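Long-range contacts in DUF5624 domain-containing protein (PDB 4JX2), which is of unknown function, a putative secreted protein that pairs a mixed beta sheet with many helices and forms a two-chain assembly: residues Q78-I83 with A256-R261; S108-M113 with M232-Q237; A150-N155 with M181-C186; R295-P300 with A328-R333. All coordinates share one frame; numbering follows the deposited sequence.

Interaction 1. Residues Q78-I83 with A256-R261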
# COMPACT_ATOMS: atom_id res chain seq x y z
N GLN A 78 -8.26 -7.39 -21.89
CA GLN A 78 -8.34 -5.95 -21.77
C GLN A 78 -7.65 -5.43 -20.54
O GLN A 78 -7.61 -6.10 -19.51
CB GLN A 78 -9.79 -5.52 -21.79
CG GLN A 78 -10.31 -5.56 -23.21
CD GLN A 78 -11.65 -6.18 -23.28
OE1 GLN A 78 -11.97 -7.14 -22.55
NE2 GLN A 78 -12.48 -5.63 -24.16
N LEU A 79 -7.08 -4.23 -20.65
CA LEU A 79 -6.39 -3.54 -19.57
C LEU A 79 -7.38 -2.60 -18.91
O LEU A 79 -7.88 -1.69 -19.57
CB LEU A 79 -5.19 -2.75 -20.12
CG LEU A 79 -3.78 -3.34 -20.01
CD1 LEU A 79 -2.75 -2.33 -20.55
CD2 LEU A 79 -3.41 -3.68 -18.56
N ILE A 80 -7.72 -2.85 -17.63
CA ILE A 80 -8.66 -2.01 -16.88
C ILE A 80 -7.81 -1.24 -15.88
O ILE A 80 -7.27 -1.84 -14.96
CB ILE A 80 -9.80 -2.86 -16.29
CG1 ILE A 80 -10.59 -3.53 -17.45
CG2 ILE A 80 -10.73 -2.00 -15.43
CD1 ILE A 80 -11.38 -4.66 -17.12
N LEU A 81 -7.60 0.08 -16.15
CA LEU A 81 -6.68 0.95 -15.39
C LEU A 81 -7.36 2.08 -14.63
O LEU A 81 -7.82 3.06 -15.24
CB LEU A 81 -5.62 1.58 -16.32
CG LEU A 81 -4.89 0.70 -17.34
CD1 LEU A 81 -4.19 1.55 -18.34
CD2 LEU A 81 -3.88 -0.19 -16.67
N PHE A 82 -7.37 1.97 -13.29
CA PHE A 82 -7.87 3.00 -12.39
C PHE A 82 -6.66 3.78 -11.96
O PHE A 82 -5.94 3.35 -11.06
CB PHE A 82 -8.61 2.39 -11.19
CG PHE A 82 -9.91 1.68 -11.54
CD1 PHE A 82 -9.92 0.32 -11.84
CD2 PHE A 82 -11.12 2.37 -11.53
CE1 PHE A 82 -11.12 -0.33 -12.14
CE2 PHE A 82 -12.32 1.70 -11.79
CZ PHE A 82 -12.31 0.36 -12.11
N ILE A 83 -6.36 4.85 -12.70
CA ILE A 83 -5.16 5.65 -12.45
C ILE A 83 -5.57 7.06 -12.08
O ILE A 83 -6.19 7.77 -12.88
CB ILE A 83 -4.18 5.58 -13.66
CG1 ILE A 83 -3.69 4.11 -13.85
CG2 ILE A 83 -2.99 6.56 -13.47
CD1 ILE A 83 -2.86 3.82 -15.02
N ALA A 256 -9.58 -10.30 -18.14
CA ALA A 256 -9.32 -8.89 -17.85
C ALA A 256 -8.10 -8.75 -16.93
O ALA A 256 -7.78 -9.65 -16.16
CB ALA A 256 -10.55 -8.24 -17.22
N LYS A 257 -7.38 -7.64 -17.07
CA LYS A 257 -6.18 -7.32 -16.31
C LYS A 257 -6.46 -5.99 -15.59
O LYS A 257 -6.49 -4.96 -16.25
CB LYS A 257 -4.97 -7.25 -17.26
CG LYS A 257 -4.69 -8.58 -17.97
CD LYS A 257 -3.78 -8.45 -19.16
CE LYS A 257 -3.32 -9.81 -19.63
NZ LYS A 257 -2.53 -9.74 -20.88
N VAL A 258 -6.74 -6.02 -14.26
CA VAL A 258 -7.12 -4.82 -13.51
C VAL A 258 -5.94 -4.30 -12.68
O VAL A 258 -5.33 -5.05 -11.90
CB VAL A 258 -8.40 -5.01 -12.64
CG1 VAL A 258 -8.84 -3.71 -12.00
CG2 VAL A 258 -9.54 -5.56 -13.49
N ILE A 259 -5.63 -3.00 -12.88
CA ILE A 259 -4.60 -2.23 -12.18
C ILE A 259 -5.28 -1.09 -11.46
O ILE A 259 -6.00 -0.29 -12.08
CB ILE A 259 -3.48 -1.73 -13.14
CG1 ILE A 259 -2.58 -2.91 -13.59
CG2 ILE A 259 -2.66 -0.56 -12.52
CD1 ILE A 259 -1.71 -2.59 -14.75
N ILE A 260 -5.06 -1.01 -10.14
CA ILE A 260 -5.60 0.05 -9.29
C ILE A 260 -4.45 0.88 -8.72
O ILE A 260 -3.64 0.38 -7.94
CB ILE A 260 -6.55 -0.50 -8.19
CG1 ILE A 260 -7.78 -1.23 -8.83
CG2 ILE A 260 -6.97 0.64 -7.25
CD1 ILE A 260 -8.62 -2.06 -7.91
N ARG A 261 -4.37 2.14 -9.15
CA ARG A 261 -3.44 3.19 -8.70
C ARG A 261 -4.30 4.45 -8.53
O ARG A 261 -4.01 5.52 -9.05
CB ARG A 261 -2.28 3.36 -9.71
CG ARG A 261 -1.15 4.25 -9.21
CD ARG A 261 -0.77 5.22 -10.31
NE ARG A 261 0.26 6.17 -9.90
CZ ARG A 261 0.00 7.39 -9.43
NH1 ARG A 261 -1.25 7.79 -9.27
NH2 ARG A 261 1.00 8.20 -9.10

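Interaction 2. Residues S108-M113 with M232-Q237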
# COMPACT_ATOMS: atom_id res chain seq x y z
N SER A 108 -21.31 16.85 -12.83
CA SER A 108 -21.89 15.51 -12.70
C SER A 108 -22.69 15.30 -11.40
O SER A 108 -23.25 14.21 -11.19
CB SER A 108 -20.76 14.48 -12.74
OG SER A 108 -19.89 14.67 -11.63
N GLY A 109 -22.73 16.32 -10.56
CA GLY A 109 -23.37 16.24 -9.26
C GLY A 109 -22.36 15.95 -8.16
O GLY A 109 -22.71 16.01 -6.98
N PHE A 110 -21.09 15.66 -8.53
CA PHE A 110 -20.01 15.32 -7.60
C PHE A 110 -19.67 16.53 -6.69
O PHE A 110 -19.72 16.41 -5.46
CB PHE A 110 -18.74 14.81 -8.34
CG PHE A 110 -17.61 14.43 -7.40
CD1 PHE A 110 -17.58 13.17 -6.81
CD2 PHE A 110 -16.63 15.35 -7.05
CE1 PHE A 110 -16.57 12.83 -5.90
CE2 PHE A 110 -15.61 15.00 -6.14
CZ PHE A 110 -15.59 13.74 -5.57
N THR A 111 -19.29 17.68 -7.30
CA THR A 111 -18.91 18.91 -6.62
C THR A 111 -20.08 19.35 -5.75
O THR A 111 -19.88 19.59 -4.56
CB THR A 111 -18.50 19.97 -7.66
OG1 THR A 111 -17.37 19.47 -8.37
CG2 THR A 111 -18.17 21.32 -7.04
N GLU A 112 -21.29 19.39 -6.33
CA GLU A 112 -22.55 19.78 -5.69
C GLU A 112 -22.79 18.99 -4.41
O GLU A 112 -22.92 19.58 -3.33
CB GLU A 112 -23.74 19.62 -6.65
CG GLU A 112 -23.69 20.50 -7.89
CD GLU A 112 -22.97 19.95 -9.12
OE1 GLU A 112 -22.00 19.18 -8.97
OE2 GLU A 112 -23.36 20.35 -10.25
N MSE A 113 -22.79 17.64 -4.53
CA MSE A 113 -23.02 16.71 -3.44
C MSE A 113 -21.88 16.68 -2.42
O MSE A 113 -22.15 16.66 -1.22
CB MSE A 113 -23.24 15.33 -4.02
CG MSE A 113 -24.39 14.55 -3.38
SE MSE A 113 -26.11 15.41 -3.09
CE MSE A 113 -26.44 16.16 -4.81
N MSE A 232 -23.88 8.60 -0.19
CA MSE A 232 -24.63 7.57 -0.90
C MSE A 232 -24.96 8.00 -2.33
O MSE A 232 -24.87 7.19 -3.25
CB MSE A 232 -25.95 7.27 -0.16
CG MSE A 232 -25.80 6.37 1.03
SE MSE A 232 -25.36 4.53 0.61
CE MSE A 232 -25.26 3.78 2.41
N LEU A 233 -25.37 9.26 -2.52
CA LEU A 233 -25.78 9.74 -3.84
C LEU A 233 -24.61 9.91 -4.75
O LEU A 233 -24.72 9.68 -5.95
CB LEU A 233 -26.58 11.04 -3.75
CG LEU A 233 -27.97 10.95 -3.06
CD1 LEU A 233 -28.49 12.31 -2.78
CD2 LEU A 233 -28.97 10.15 -3.89
N THR A 234 -23.47 10.28 -4.17
CA THR A 234 -22.20 10.47 -4.86
C THR A 234 -21.72 9.10 -5.36
O THR A 234 -21.38 9.01 -6.54
CB THR A 234 -21.19 11.16 -3.92
OG1 THR A 234 -21.68 12.46 -3.56
CG2 THR A 234 -19.85 11.33 -4.55
N ALA A 235 -21.74 8.05 -4.49
CA ALA A 235 -21.37 6.67 -4.85
C ALA A 235 -22.27 6.15 -5.98
O ALA A 235 -21.77 5.64 -6.98
CB ALA A 235 -21.49 5.76 -3.63
N LEU A 236 -23.60 6.31 -5.80
CA LEU A 236 -24.61 5.90 -6.75
C LEU A 236 -24.39 6.55 -8.11
O LEU A 236 -24.44 5.84 -9.11
CB LEU A 236 -26.02 6.23 -6.19
CG LEU A 236 -27.24 5.98 -7.09
CD1 LEU A 236 -27.34 4.51 -7.54
CD2 LEU A 236 -28.54 6.44 -6.39
N GLN A 237 -24.11 7.87 -8.16
CA GLN A 237 -23.94 8.59 -9.42
C GLN A 237 -22.71 8.11 -10.17
O GLN A 237 -22.79 7.79 -11.36
CB GLN A 237 -23.90 10.11 -9.19
CG GLN A 237 -23.57 10.98 -10.42
CD GLN A 237 -24.53 10.95 -11.60
OE1 GLN A 237 -25.32 10.04 -11.78
NE2 GLN A 237 -24.46 11.97 -12.45

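Interaction 3. Residues A150-N155 with M181-C186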
# COMPACT_ATOMS: atom_id res chain seq x y z
N ALA A 150 -25.63 31.21 -0.17
CA ALA A 150 -25.63 31.30 -1.64
C ALA A 150 -26.11 29.97 -2.25
O ALA A 150 -26.96 29.99 -3.14
CB ALA A 150 -24.24 31.65 -2.15
N VAL A 151 -25.63 28.81 -1.71
CA VAL A 151 -26.03 27.48 -2.18
C VAL A 151 -27.52 27.25 -1.94
O VAL A 151 -28.18 26.76 -2.85
CB VAL A 151 -25.18 26.34 -1.59
CG1 VAL A 151 -25.86 24.97 -1.78
CG2 VAL A 151 -23.78 26.34 -2.21
N LYS A 152 -28.04 27.60 -0.72
CA LYS A 152 -29.46 27.45 -0.38
C LYS A 152 -30.32 28.13 -1.44
O LYS A 152 -31.30 27.54 -1.91
CB LYS A 152 -29.78 28.01 1.02
CG LYS A 152 -31.17 27.59 1.53
CD LYS A 152 -31.56 28.22 2.86
CE LYS A 152 -33.04 28.19 3.13
NZ LYS A 152 -33.49 26.85 3.54
N VAL A 153 -29.94 29.36 -1.83
CA VAL A 153 -30.68 30.16 -2.79
C VAL A 153 -30.65 29.48 -4.18
O VAL A 153 -31.72 29.28 -4.76
CB VAL A 153 -30.17 31.63 -2.82
CG1 VAL A 153 -30.84 32.45 -3.91
CG2 VAL A 153 -30.36 32.29 -1.46
N ILE A 154 -29.46 29.10 -4.69
CA ILE A 154 -29.32 28.48 -6.02
C ILE A 154 -30.08 27.12 -6.09
O ILE A 154 -30.69 26.82 -7.13
CB ILE A 154 -27.81 28.38 -6.43
CG1 ILE A 154 -27.63 28.54 -7.93
CG2 ILE A 154 -27.13 27.12 -5.96
CD1 ILE A 154 -27.43 29.97 -8.38
N ASN A 155 -30.07 26.35 -4.97
CA ASN A 155 -30.77 25.07 -4.83
C ASN A 155 -32.29 25.28 -4.87
O ASN A 155 -33.02 24.37 -5.28
CB ASN A 155 -30.36 24.35 -3.53
CG ASN A 155 -30.94 22.95 -3.39
OD1 ASN A 155 -30.45 21.99 -4.00
ND2 ASN A 155 -31.95 22.77 -2.54
N MSE A 181 -33.61 17.96 1.10
CA MSE A 181 -32.48 17.61 1.93
C MSE A 181 -31.38 18.69 1.85
O MSE A 181 -30.85 19.07 2.90
CB MSE A 181 -31.94 16.25 1.54
CG MSE A 181 -30.85 15.81 2.48
SE MSE A 181 -29.46 14.91 1.57
CE MSE A 181 -28.72 16.48 0.72
N ILE A 182 -31.03 19.18 0.63
CA ILE A 182 -30.00 20.22 0.49
C ILE A 182 -30.53 21.52 1.13
O ILE A 182 -29.78 22.21 1.83
CB ILE A 182 -29.53 20.40 -0.98
CG1 ILE A 182 -28.77 19.15 -1.45
CG2 ILE A 182 -28.65 21.65 -1.15
CD1 ILE A 182 -28.94 18.81 -2.85
N ASP A 183 -31.83 21.80 0.96
CA ASP A 183 -32.47 22.96 1.57
C ASP A 183 -32.38 22.86 3.12
O ASP A 183 -31.90 23.80 3.76
CB ASP A 183 -33.92 23.07 1.10
CG ASP A 183 -34.56 24.38 1.51
OD1 ASP A 183 -34.14 25.44 0.98
OD2 ASP A 183 -35.44 24.36 2.39
N TYR A 184 -32.77 21.70 3.68
CA TYR A 184 -32.70 21.36 5.11
C TYR A 184 -31.26 21.49 5.65
O TYR A 184 -31.05 22.05 6.73
CB TYR A 184 -33.22 19.92 5.34
CG TYR A 184 -33.08 19.46 6.77
CD1 TYR A 184 -33.95 19.91 7.76
CD2 TYR A 184 -32.07 18.57 7.15
CE1 TYR A 184 -33.82 19.49 9.09
CE2 TYR A 184 -31.93 18.15 8.47
CZ TYR A 184 -32.82 18.60 9.43
OH TYR A 184 -32.68 18.21 10.74
N ALA A 185 -30.29 20.93 4.89
CA ALA A 185 -28.87 20.93 5.23
C ALA A 185 -28.34 22.35 5.32
O ALA A 185 -27.71 22.70 6.32
CB ALA A 185 -28.09 20.13 4.21
N CYS A 186 -28.63 23.19 4.31
CA CYS A 186 -28.19 24.60 4.29
C CYS A 186 -28.80 25.36 5.46
O CYS A 186 -28.09 26.08 6.16
CB CYS A 186 -28.52 25.26 2.96
SG CYS A 186 -27.60 24.58 1.55
O HOH W 1 -32.41 25.30 -1.06

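Interaction 4. Residues R295-P300 with A328-R333. With SO4 (sulfate ion), chain P.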
# COMPACT_ATOMS: atom_id res chain seq x y z
N ARG A 295 -6.52 -11.37 -10.22
CA ARG A 295 -6.24 -10.67 -11.47
C ARG A 295 -6.34 -9.14 -11.28
O ARG A 295 -6.12 -8.38 -12.23
CB ARG A 295 -7.18 -11.17 -12.57
CG ARG A 295 -6.93 -12.64 -12.91
CD ARG A 295 -7.68 -13.10 -14.14
NE ARG A 295 -7.23 -12.40 -15.34
CZ ARG A 295 -6.23 -12.82 -16.12
NH1 ARG A 295 -5.57 -13.93 -15.83
NH2 ARG A 295 -5.89 -12.13 -17.19
N ILE A 296 -6.64 -8.70 -10.02
CA ILE A 296 -6.79 -7.32 -9.57
C ILE A 296 -5.58 -6.95 -8.72
O ILE A 296 -5.42 -7.49 -7.62
CB ILE A 296 -8.12 -7.12 -8.79
CG1 ILE A 296 -9.35 -7.53 -9.64
CG2 ILE A 296 -8.24 -5.68 -8.29
CD1 ILE A 296 -10.54 -7.93 -8.85
N TYR A 297 -4.73 -6.04 -9.21
CA TYR A 297 -3.52 -5.64 -8.47
C TYR A 297 -3.56 -4.17 -8.13
O TYR A 297 -3.85 -3.35 -9.00
CB TYR A 297 -2.24 -5.98 -9.27
CG TYR A 297 -2.03 -7.47 -9.47
CD1 TYR A 297 -1.59 -8.28 -8.43
CD2 TYR A 297 -2.29 -8.08 -10.70
CE1 TYR A 297 -1.43 -9.66 -8.60
CE2 TYR A 297 -2.14 -9.45 -10.88
CZ TYR A 297 -1.69 -10.23 -9.83
OH TYR A 297 -1.56 -11.59 -10.00
N ILE A 298 -3.31 -3.84 -6.85
CA ILE A 298 -3.21 -2.47 -6.39
C ILE A 298 -1.73 -2.15 -6.47
O ILE A 298 -0.95 -2.72 -5.71
CB ILE A 298 -3.84 -2.21 -5.00
CG1 ILE A 298 -5.35 -2.62 -5.00
CG2 ILE A 298 -3.65 -0.72 -4.60
CD1 ILE A 298 -5.97 -2.63 -3.73
N THR A 299 -1.34 -1.31 -7.44
CA THR A 299 0.04 -0.96 -7.71
C THR A 299 0.27 0.54 -7.47
O THR A 299 0.39 1.31 -8.43
CB THR A 299 0.40 -1.40 -9.15
OG1 THR A 299 -0.47 -0.72 -10.05
CG2 THR A 299 0.30 -2.91 -9.35
N PRO A 300 0.40 0.99 -6.18
CA PRO A 300 0.52 2.44 -5.93
C PRO A 300 1.77 3.11 -6.51
O PRO A 300 1.77 4.33 -6.72
CB PRO A 300 0.51 2.52 -4.40
CG PRO A 300 -0.26 1.30 -3.98
CD PRO A 300 0.28 0.26 -4.91
N ALA A 328 4.24 -9.07 -14.39
CA ALA A 328 5.24 -9.43 -13.38
C ALA A 328 4.57 -9.91 -12.07
O ALA A 328 4.98 -10.96 -11.55
CB ALA A 328 6.15 -8.24 -13.11
N ARG A 329 3.49 -9.21 -11.60
CA ARG A 329 2.77 -9.61 -10.39
C ARG A 329 2.13 -10.96 -10.58
O ARG A 329 2.24 -11.83 -9.71
CB ARG A 329 1.71 -8.59 -9.94
CG ARG A 329 2.05 -7.12 -10.13
CD ARG A 329 2.87 -6.45 -9.04
NE ARG A 329 4.28 -6.86 -9.00
CZ ARG A 329 5.25 -6.33 -9.75
NH1 ARG A 329 4.97 -5.38 -10.64
NH2 ARG A 329 6.50 -6.76 -9.62
N HIS A 330 1.52 -11.18 -11.75
CA HIS A 330 0.89 -12.44 -12.07
C HIS A 330 1.89 -13.59 -12.27
O HIS A 330 1.61 -14.72 -11.86
CB HIS A 330 0.05 -12.27 -13.32
CG HIS A 330 -1.08 -13.24 -13.38
ND1 HIS A 330 -2.14 -13.19 -12.46
CD2 HIS A 330 -1.31 -14.24 -14.27
CE1 HIS A 330 -2.96 -14.16 -12.82
NE2 HIS A 330 -2.51 -14.81 -13.91
N ASN A 331 3.05 -13.30 -12.88
CA ASN A 331 4.09 -14.30 -13.13
C ASN A 331 4.72 -14.79 -11.83
O ASN A 331 4.98 -15.99 -11.72
CB ASN A 331 5.15 -13.78 -14.09
CG ASN A 331 4.94 -14.29 -15.50
OD1 ASN A 331 4.47 -13.59 -16.40
ND2 ASN A 331 5.26 -15.55 -15.71
N ARG A 332 4.91 -13.89 -10.84
CA ARG A 332 5.43 -14.25 -9.52
C ARG A 332 4.46 -15.23 -8.77
O ARG A 332 4.96 -16.14 -8.09
CB ARG A 332 5.72 -13.00 -8.68
CG ARG A 332 7.05 -12.37 -9.04
CD ARG A 332 7.10 -10.92 -8.63
NE ARG A 332 7.41 -10.75 -7.21
CZ ARG A 332 8.60 -10.37 -6.74
NH1 ARG A 332 9.60 -10.11 -7.57
NH2 ARG A 332 8.79 -10.23 -5.43
N ARG A 333 3.10 -15.12 -8.95
CA ARG A 333 2.16 -16.09 -8.33
C ARG A 333 2.37 -17.44 -8.93
O ARG A 333 2.36 -18.44 -8.22
CB ARG A 333 0.68 -15.71 -8.52
CG ARG A 333 0.18 -14.46 -7.84
CD ARG A 333 -1.34 -14.45 -7.94
NE ARG A 333 -1.96 -13.16 -7.62
CZ ARG A 333 -2.28 -12.78 -6.39
NH1 ARG A 333 -1.98 -13.55 -5.34
NH2 ARG A 333 -2.87 -11.61 -6.18
S SO4 P . 11.20 -8.00 -4.25
O1 SO4 P . 12.28 -7.84 -3.31
O2 SO4 P . 11.61 -8.90 -5.34
O3 SO4 P . 10.05 -8.57 -3.56
O4 SO4 P . 10.88 -6.67 -4.80

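Interaction 1. Residues Q78-I83 with A256-R261
Five backbone hydrogen bonds join Gln78-Ile83 to Ala256-Arg261, where Leu79-Ile83 and Lys257-Arg261 are parallel strands with axes 4.8 Å apart and only 10° between them. The first runs from Lys257 N to Gln78 O at 2.9 Å, and the straightest from Ile80 N to Lys257 O (2.8 Å, 175° at the hydrogen). Ile80 then accepts at its own O from Ile259 N at 2.9 Å, and Phe82 repeats the pattern with Ile259 O and Arg261 N. Gln78, Ile80 and Phe82 therefore bond to Lys257, Ile259 and Arg261.

Side chains alternate between the two faces. On one, Ile80 turns CD1 onto the methyl of Ala256 (CD1-CB 3.7 Å), and its CB meets Val258 CG2. The Phe82 ring lies alongside Ile260, with CD1 4.0 Å from Ile260 CG1, and its CE1 edge reaches Val258 CG1. Leu279 and Val283 of helix 279-286 pack on this face. On the other, Leu81 and Ile259 run side by side (Leu81 CD2 to Ile259 CD1 3.8 Å), and Ile259 also touches Val325 of helix 315-339. Lys257 extends on this face, and its NZ is held by Gln74 O, Glu76 O and Asn322 OD1.

Strand 86-90 flanks the pair on one side and strand 296-298 on the other. The pair belongs to the parallel part of a mixed sheet covered by these helices on its two faces, consistent with a three-layer alpha/beta/alpha arrangement.

Interaction 2. Residues S108-M113 with M232-Q237
Gln237 makes the polar link: its NE2 donates to Ser108 O at 2.8 Å, in the carbonyl plane and on a lone pair, with the acceptor also close to the carboxamide plane. CG stands anti to the backbone N and the chain bends at chi2 (62°), which carries the amide across to the loop; the same NE2 also reaches Asn167 O. One turn earlier on the helix, Thr234 projects between two side chains. Its CG2 comes obliquely to Phe110 CD1 at 3.7 Å, while OG1 passes Met113, its hydrogen-bond partner being Thr230 O. Met113, a selenomethionine, folds at chi2 and chi3 so that SE lies 3.9 Å from Leu233 CD1.

The contact thus sets the N-terminal turn of helix 110-117 against the middle of helix 223-247. Gly109 is the N-cap, and Met113 N closes the first turn onto Gly109 O (2.9 Å). With phi at 97°, Gly109 has a backbone at which a CB would press on the preceding carbonyl. Ser108 OG is bonded to Ala105 O and takes a weak bond from Phe110 N. Farther out, Trp162 and Trp171 pack against Met113, and Glu112 OE2 bonds to Tyr28 and Thr30 of the second subunit.

Interaction 3. Residues A150-N155 with M181-C186
Lys152 and Asp183 cross obliquely between two antiparallel helical segments whose axes pass at 9.2 Å with a signed angle of -157°. Lys152 leaves with CG anti to the backbone N, runs extended, and bends only at chi4 (77°), which brings NZ within 3.0 Å of Asp183 OD1. In this salt bridge NZ meets OD1 from above the carboxylate plane, 52° out of it. A weak bond from the same NZ to Asp183 O completes the grip.

A water donates to that OD1 at 2.7 Å and to Lys152 O, and accepts from Asn155 ND2 at 3.0 Å, so both helices share it. The lysine charge and the water donor together would be expected to stabilise Asp183 as a carboxylate; its OD2 is taken by Asn426 ND2.

The carboxamide of Asn155 crosses obliquely by the branched carbon of Ile182, with OD1 3.4 Å from Ile182 CG2. Its rotation is fixed from outside: OD1 accepts from Trp162 NE1, and ND2 also donates to His179 O. One turn farther along, Cys186 packs with its CB 3.6 Å from Lys152 CB and its SG 3.8 Å from Val151 CG1.

Helix 110-117 covers the apolar side through Ile116, which touches Val151, Ile182 and Ala185. Helix 223-247 packs on Ala185, while Phe34 of the second subunit reaches Val151 on helix 136-155.

Interaction 4. Residues R295-P300 with A328-R333
Arg329 comes first, lying over a face of the Tyr297 ring. Its CB sits 3.6 Å from the ring centroid and 12° off the normal, a CH-pi contact over the centre of the ring. Beyond CG the chain bends at chi2 and chi3, leading the guanidinium away; its CD still passes 4.4 Å from Thr299 CG2.

His330 meets the same tyrosine at its hydroxyl end. CG is anti to the backbone N, and ND1 lies in the plane of the Tyr297 ring, 3.0 Å from OH, in a hydrogen bond that either group could donate. The two side chains cross at about a right angle. Trp326, one turn earlier, stacks on His330 and meets Tyr297 edge-to-face.

Arg332 turns from the sheet to a sulfate, probably from the crystallisation liquor. NH1 and NH2 both donate to sulfate O2, at 3.2 and 3.1 Å, and the ion also binds Leu384 N and Asn267 ND2 of the second subunit, so here it spans the dimer.

Arg333 approaches Tyr297 tip to tip, with an extended chain and its guanidinium 27° from the ring plane. NE donates to Tyr297 OH at 2.9 Å, nearly within the guanidinium plane. The hydroxyl is thereby fixed by two partners one helical turn apart.

The axes of strand 296-298 and helix 328-333 pass 10.0 Å apart at 114°. With the long helix 315-339 laid steeply across an outer strand, this is consistent with helix-on-sheet packing in a layered alpha/beta arrangement.

Overall arrangement
Interactions 1 and 4 share one sheet: strand 257-262 pairs with strand 79-84 on one side and with strand 296-298 on the other, and backbone bonds such as Ile260 N to Tyr297 O connect the two contacts. Interactions 2 and 3 belong to the helical part and touch through Met113 and Ile182. Their centres are 15 Å apart, against 46 Å between those of interactions 3 and 4, which lie on opposite sides of the chain's centre. The core strand pair relies on backbone bonds and aliphatic packing; interaction 3, mostly buried, adds a salt bridge and a bridging water; the partly buried 2 and 4 mix few polar links with packing. Interactions 2, 3 and 4 all touch the second subunit.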